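Local atomic coordinates of salicylaldehyde dehydrogenase NahF (Pseudomonas putida, PDB entry 4JZ6), a protein that probably catalyses the NAD-dependent oxidation of salicylaldehyde to salicylate, a reaction of naphthalene degradation, as a member of the aldehyde dehydrogenase family. Residues Pro273-Asp278 / Leu437-Ser442; Ser426-Arg431 / Met441-Gly446. All coordinates share one frame; numbering follows the deposited sequence.

Contact 1 of 2, residues Pro273-Asp278 / Leu437-Ser442; sequences PLIVLD and LRVGMS
Val439 of helix 433-442 faces two residues of the 273-278 segment, Ile275 and Leu277, and gives each of them a different methyl. Its CG2 meets the end of Ile275, with Ile275 CD1 and Val439 CG2 3.8 Å apart. The two side chains reach toward each other and touch tip to tip. Its CG1 turns toward Leu277, where Leu277 CD1 and Val439 CG1 stand 4.3 Å apart. This second touch is looser.

The torsions of Ile275 explain its reach. CG1 stands opposite the carbonyl carbon (chi1 -56°), and from there CD1 continues fully extended. The long branch therefore projects from the strand to the helix, while CG2 stands beside the carbonyl carbon and makes no close touch with Val439. Val439 is modelled with chi1 near 1°, an eclipsed value, so the exact placing of its two methyls is less certain than the contact itself.

Ile275 and Leu277 both send their side chains to the helix side of the mixed sheet, in the catalytic domain of the aldehyde dehydrogenase fold. Leu274 and Val276 alternate with them and point to the other side. The CA atoms of Ile275 and Val439 are 9.0 Å apart, so side chains alone bridge the gap. Val428 and helix 410-418 help to fill it: Ile275 also touches Ala413 and Ala417, and Val439 touches Ile414.

On the helix, Ser442 OG donates to Arg438 O of the preceding turn at 2.9 Å, tilted 32° from the carbonyl plane.

Every group that meets across the contact is a methyl. The two segments thus touch through buried hydrocarbon alone, away from the annotated sites. A polar tie to the same helix lies just outside, the salt bridge of Asp278 with Arg435.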
loop_
_atom_site.group_PDB
_atom_site.type_symbol
_atom_site.label_atom_id
_atom_site.label_comp_id
_atom_site.label_asym_id
_atom_site.label_seq_id
_atom_site.Cartn_x
_atom_site.Cartn_y
_atom_site.Cartn_z
ATOM N N PRO A 273 -9.080 -4.416 22.152
ATOM C CA PRO A 273 -9.041 -4.628 23.601
ATOM C C PRO A 273 -9.165 -3.336 24.402
ATOM O O PRO A 273 -8.727 -2.273 23.954
ATOM C CB PRO A 273 -7.642 -5.210 23.809
ATOM C CG PRO A 273 -6.810 -4.501 22.764
ATOM C CD PRO A 273 -7.731 -4.187 21.599
ATOM N N LEU A 274 -9.765 -3.434 25.584
ATOM C CA LEU A 274 -9.670 -2.365 26.563
ATOM C C LEU A 274 -8.732 -2.834 27.670
ATOM O O LEU A 274 -9.032 -3.793 28.391
ATOM C CB LEU A 274 -11.044 -2.010 27.129
ATOM C CG LEU A 274 -11.150 -0.667 27.861
ATOM C CD1 LEU A 274 -11.002 0.473 26.871
ATOM C CD2 LEU A 274 -12.451 -0.538 28.629
ATOM N N ILE A 275 -7.583 -2.176 27.787
ATOM C CA ILE A 275 -6.623 -2.520 28.831
ATOM C C ILE A 275 -6.919 -1.757 30.122
ATOM O O ILE A 275 -6.834 -0.523 30.171
ATOM C CB ILE A 275 -5.180 -2.232 28.395
ATOM C CG1 ILE A 275 -4.859 -2.969 27.090
ATOM C CG2 ILE A 275 -4.214 -2.625 29.497
ATOM C CD1 ILE A 275 -3.481 -2.691 26.543
ATOM N N VAL A 276 -7.274 -2.503 31.163
ATOM C CA VAL A 276 -7.582 -1.923 32.461
ATOM C C VAL A 276 -6.470 -2.273 33.436
ATOM O O VAL A 276 -6.430 -3.382 33.957
ATOM C CB VAL A 276 -8.925 -2.454 32.990
ATOM C CG1 VAL A 276 -9.336 -1.721 34.243
ATOM C CG2 VAL A 276 -9.995 -2.318 31.926
ATOM N N LEU A 277 -5.559 -1.330 33.667
ATOM C CA LEU A 277 -4.400 -1.564 34.532
ATOM C C LEU A 277 -4.836 -1.554 35.986
ATOM O O LEU A 277 -5.985 -1.237 36.281
ATOM C CB LEU A 277 -3.307 -0.517 34.287
ATOM C CG LEU A 277 -2.857 -0.330 32.832
ATOM C CD1 LEU A 277 -2.039 0.925 32.673
ATOM C CD2 LEU A 277 -2.076 -1.529 32.337
ATOM N N ASP A 278 -3.929 -1.897 36.901
ATOM C CA ASP A 278 -4.291 -1.970 38.321
ATOM C C ASP A 278 -4.573 -0.573 38.873
ATOM O O ASP A 278 -5.075 -0.398 39.985
ATOM C CB ASP A 278 -3.231 -2.729 39.146
ATOM C CG ASP A 278 -1.885 -2.009 39.218
ATOM O OD1 ASP A 278 -1.830 -0.835 39.646
ATOM O OD2 ASP A 278 -0.861 -2.636 38.869
ATOM N N LEU A 437 0.706 5.460 28.873
ATOM C CA LEU A 437 1.381 5.826 27.631
ATOM C C LEU A 437 2.412 4.786 27.194
ATOM O O LEU A 437 2.513 4.481 26.004
ATOM C CB LEU A 437 2.037 7.203 27.763
ATOM C CG LEU A 437 1.116 8.405 27.520
ATOM C CD1 LEU A 437 1.758 9.694 28.003
ATOM C CD2 LEU A 437 0.769 8.511 26.051
ATOM N N ARG A 438 3.171 4.248 28.152
ATOM C CA ARG A 438 4.150 3.196 27.870
ATOM C C ARG A 438 3.496 2.028 27.152
ATOM O O ARG A 438 3.936 1.618 26.075
ATOM C CB ARG A 438 4.792 2.672 29.156
ATOM C CG ARG A 438 5.709 3.632 29.862
ATOM C CD ARG A 438 6.462 2.894 30.948
ATOM N NE ARG A 438 6.417 3.598 32.224
ATOM C CZ ARG A 438 5.804 3.141 33.310
ATOM N NH1 ARG A 438 5.189 1.970 33.285
ATOM N NH2 ARG A 438 5.814 3.853 34.425
ATOM N N VAL A 439 2.442 1.491 27.755
ATOM C CA VAL A 439 1.711 0.404 27.123
ATOM C C VAL A 439 1.042 0.900 25.838
ATOM O O VAL A 439 1.100 0.238 24.800
ATOM C CB VAL A 439 0.712 -0.290 28.097
ATOM C CG1 VAL A 439 0.756 0.364 29.453
ATOM C CG2 VAL A 439 -0.701 -0.305 27.535
ATOM N N GLY A 440 0.444 2.085 25.902
ATOM C CA GLY A 440 -0.221 2.646 24.743
ATOM C C GLY A 440 0.707 2.711 23.547
ATOM O O GLY A 440 0.323 2.395 22.421
ATOM N N MET A 441 1.950 3.096 23.799
ATOM C CA MET A 441 2.905 3.266 22.720
ATOM C C MET A 441 3.517 1.948 22.254
ATOM O O MET A 441 3.962 1.832 21.110
ATOM C CB MET A 441 3.972 4.274 23.130
ATOM C CG MET A 441 3.506 5.703 22.942
ATOM S SD MET A 441 4.750 6.893 23.422
ATOM C CE MET A 441 4.459 7.014 25.177
ATOM N N SER A 442 3.506 0.951 23.133
ATOM C CA SER A 442 4.114 -0.342 22.837
ATOM C C SER A 442 3.180 -1.316 22.115
ATOM O O SER A 442 3.649 -2.245 21.459
ATOM C CB SER A 442 4.645 -0.982 24.122
ATOM O OG SER A 442 5.683 -0.199 24.682
#

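Contact 2 of 2, residues Ser426-Arg431 / Met441-Gly446; sequences SGVFGR and MSIEYG. With SO4 (sulfate ion), chain E.
Ser426 and Tyr445 meet with the serine CB over one face of the phenol ring. Ser426 CB lies 4.2 Å from the centroid of the Tyr445 ring, 23° off the ring normal. This is a CH-pi contact, displaced toward the rim on the side of Tyr445 CG and CD1. The serine hydroxyl points elsewhere. With chi1 at 66°, Ser426 OG is wedged between the two backbone branches. There Ser426 OG comes 3.4 Å from Ile443 CD1. It also lies 3.7 Å from Tyr445 CB. Ser426 OG is hydrogen-bonded to Cys447 O, and its contacts with Ile443 and Tyr445 are with carbon.

Ile443 points its long branch at the strand. CG1 is flanked by both the amide nitrogen and the carbonyl (chi1 60°), and CD1 extends from it to pass beside Ser426 and reach Val428. There the side chains meet tip to tip, Val428 CG2 to Ile443 CD1 at 4.1 Å. Tyr445 OH is hydrogen-bonded to Ala417 O, which helps to fix the ring whose face the serine covers.

At the far end of the strand segment, Arg431 holds a sulfate ion, probably from the crystallisation liquor. Arg431 NH2 binds O2 of the sulfate at 2.8 Å, and Arg431 NH1 binds its O3 at 3.2 Å. The sulfur lies in the guanidinium plane, at its edge. Ile282 N, Asn283 N and Arg320 NH1 also bind this anion.

The contact belongs to a beta-alpha-beta unit made of strand 425-429, helix 433-442 and strand 447-450. Ile443 is the first residue to leave the helix, and the chain then turns at Glu444, the centre of an inverse gamma turn. Strand 273-276 flanks strand 425-429, with Pro273 against both Ser426 and Tyr445.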
loop_
_atom_site.group_PDB
_atom_site.type_symbol
_atom_site.label_atom_id
_atom_site.label_comp_id
_atom_site.label_asym_id
_atom_site.label_seq_id
_atom_site.Cartn_x
_atom_site.Cartn_y
_atom_site.Cartn_z
ATOM N N SER A 426 -7.917 0.270 20.270
ATOM C CA SER A 426 -7.620 -0.161 21.629
ATOM C C SER A 426 -7.774 0.993 22.610
ATOM O O SER A 426 -7.703 2.167 22.229
ATOM C CB SER A 426 -6.202 -0.725 21.717
ATOM O OG SER A 426 -5.248 0.300 21.483
ATOM N N GLY A 427 -7.991 0.649 23.875
ATOM C CA GLY A 427 -8.075 1.642 24.930
ATOM C C GLY A 427 -7.233 1.216 26.110
ATOM O O GLY A 427 -7.140 0.023 26.403
ATOM N N VAL A 428 -6.610 2.180 26.783
ATOM C CA VAL A 428 -5.775 1.876 27.943
ATOM C C VAL A 428 -6.165 2.727 29.143
ATOM O O VAL A 428 -5.942 3.936 29.146
ATOM C CB VAL A 428 -4.280 2.119 27.649
ATOM C CG1 VAL A 428 -3.447 1.736 28.849
ATOM C CG2 VAL A 428 -3.838 1.353 26.410
ATOM N N PHE A 429 -6.736 2.100 30.168
ATOM C CA PHE A 429 -7.146 2.835 31.363
ATOM C C PHE A 429 -6.171 2.715 32.531
ATOM O O PHE A 429 -5.896 1.621 33.022
ATOM C CB PHE A 429 -8.547 2.421 31.808
ATOM C CG PHE A 429 -9.643 3.212 31.160
ATOM C CD1 PHE A 429 -10.261 4.247 31.841
ATOM C CD2 PHE A 429 -10.055 2.925 29.868
ATOM C CE1 PHE A 429 -11.272 4.975 31.249
ATOM C CE2 PHE A 429 -11.059 3.654 29.269
ATOM C CZ PHE A 429 -11.669 4.681 29.961
ATOM N N GLY A 430 -5.664 3.857 32.977
ATOM C CA GLY A 430 -4.782 3.907 34.126
ATOM C C GLY A 430 -4.692 5.324 34.648
ATOM O O GLY A 430 -4.616 6.271 33.867
ATOM N N ARG A 431 -4.709 5.481 35.967
ATOM C CA ARG A 431 -4.588 6.807 36.564
ATOM C C ARG A 431 -3.204 7.442 36.358
ATOM O O ARG A 431 -3.102 8.662 36.241
ATOM C CB ARG A 431 -4.975 6.778 38.042
ATOM C CG ARG A 431 -6.473 6.722 38.271
ATOM C CD ARG A 431 -6.828 6.854 39.740
ATOM N NE ARG A 431 -8.220 7.267 39.905
ATOM C CZ ARG A 431 -9.218 6.444 40.210
ATOM N NH1 ARG A 431 -8.984 5.148 40.399
ATOM N NH2 ARG A 431 -10.451 6.922 40.332
ATOM N N MET A 441 1.950 3.096 23.799
ATOM C CA MET A 441 2.905 3.266 22.720
ATOM C C MET A 441 3.517 1.948 22.254
ATOM O O MET A 441 3.962 1.832 21.110
ATOM C CB MET A 441 3.972 4.274 23.130
ATOM C CG MET A 441 3.506 5.703 22.942
ATOM S SD MET A 441 4.750 6.893 23.422
ATOM C CE MET A 441 4.459 7.014 25.177
ATOM N N SER A 442 3.506 0.951 23.133
ATOM C CA SER A 442 4.114 -0.342 22.837
ATOM C C SER A 442 3.180 -1.316 22.115
ATOM O O SER A 442 3.649 -2.245 21.459
ATOM C CB SER A 442 4.645 -0.982 24.122
ATOM O OG SER A 442 5.683 -0.199 24.682
ATOM N N ILE A 443 1.870 -1.108 22.237
ATOM C CA ILE A 443 0.895 -2.006 21.607
ATOM C C ILE A 443 0.722 -1.747 20.107
ATOM O O ILE A 443 0.840 -0.610 19.638
ATOM C CB ILE A 443 -0.484 -1.983 22.316
ATOM C CG1 ILE A 443 -1.087 -0.579 22.302
ATOM C CG2 ILE A 443 -0.361 -2.500 23.747
ATOM C CD1 ILE A 443 -2.371 -0.471 23.086
ATOM N N GLU A 444 0.441 -2.818 19.367
ATOM C CA GLU A 444 0.431 -2.788 17.904
ATOM C C GLU A 444 -0.959 -2.503 17.324
ATOM O O GLU A 444 -1.613 -3.386 16.762
ATOM C CB GLU A 444 1.000 -4.105 17.363
ATOM C CG GLU A 444 2.486 -4.291 17.668
ATOM C CD GLU A 444 2.911 -5.751 17.740
ATOM O OE1 GLU A 444 2.043 -6.631 17.914
ATOM O OE2 GLU A 444 4.126 -6.019 17.634
ATOM N N TYR A 445 -1.406 -1.259 17.469
ATOM C CA TYR A 445 -2.771 -0.888 17.103
ATOM C C TYR A 445 -2.822 0.416 16.312
ATOM O O TYR A 445 -2.058 1.348 16.575
ATOM C CB TYR A 445 -3.661 -0.825 18.357
ATOM C CG TYR A 445 -3.928 -2.204 18.918
ATOM C CD1 TYR A 445 -5.112 -2.876 18.628
ATOM C CD2 TYR A 445 -2.978 -2.856 19.697
ATOM C CE1 TYR A 445 -5.343 -4.149 19.113
ATOM C CE2 TYR A 445 -3.200 -4.127 20.186
ATOM C CZ TYR A 445 -4.384 -4.768 19.894
ATOM O OH TYR A 445 -4.610 -6.034 20.382
ATOM N N GLY A 446 -3.709 0.464 15.325
ATOM C CA GLY A 446 -3.881 1.659 14.526
ATOM C C GLY A 446 -4.440 2.805 15.345
ATOM O O GLY A 446 -4.149 3.968 15.069
HETATM S S SO4 E . -12.591 3.909 41.210
HETATM O O1 SO4 E . -12.580 2.939 42.303
HETATM O O2 SO4 E . -12.133 5.201 41.718
HETATM O O3 SO4 E . -11.681 3.443 40.169
HETATM O O4 SO4 E . -13.940 4.053 40.659
#

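How the contacts relate
The two contacts lie side by side, their centres about 4 Å apart. Strands 273-276 and 425-429 are parallel neighbours in one mixed sheet, and helix 433-442 serves both. Along the chain, strand 273-276 comes first, and strand 425-429 follows much later, just before the helix. The contacts share Met441 and Ser442. Probable backbone hydrogen bonds join Ile275 to Gly427 and Phe429, and Val439 also packs on Val428. Contact 1 thus ties the helix to a strand distant in sequence, while contact 2 joins the chain leaving the helix to strand 425-429, within one beta-alpha-beta unit. Both also touch the second subunit, so this corner of the sheet is part of the dimer interface.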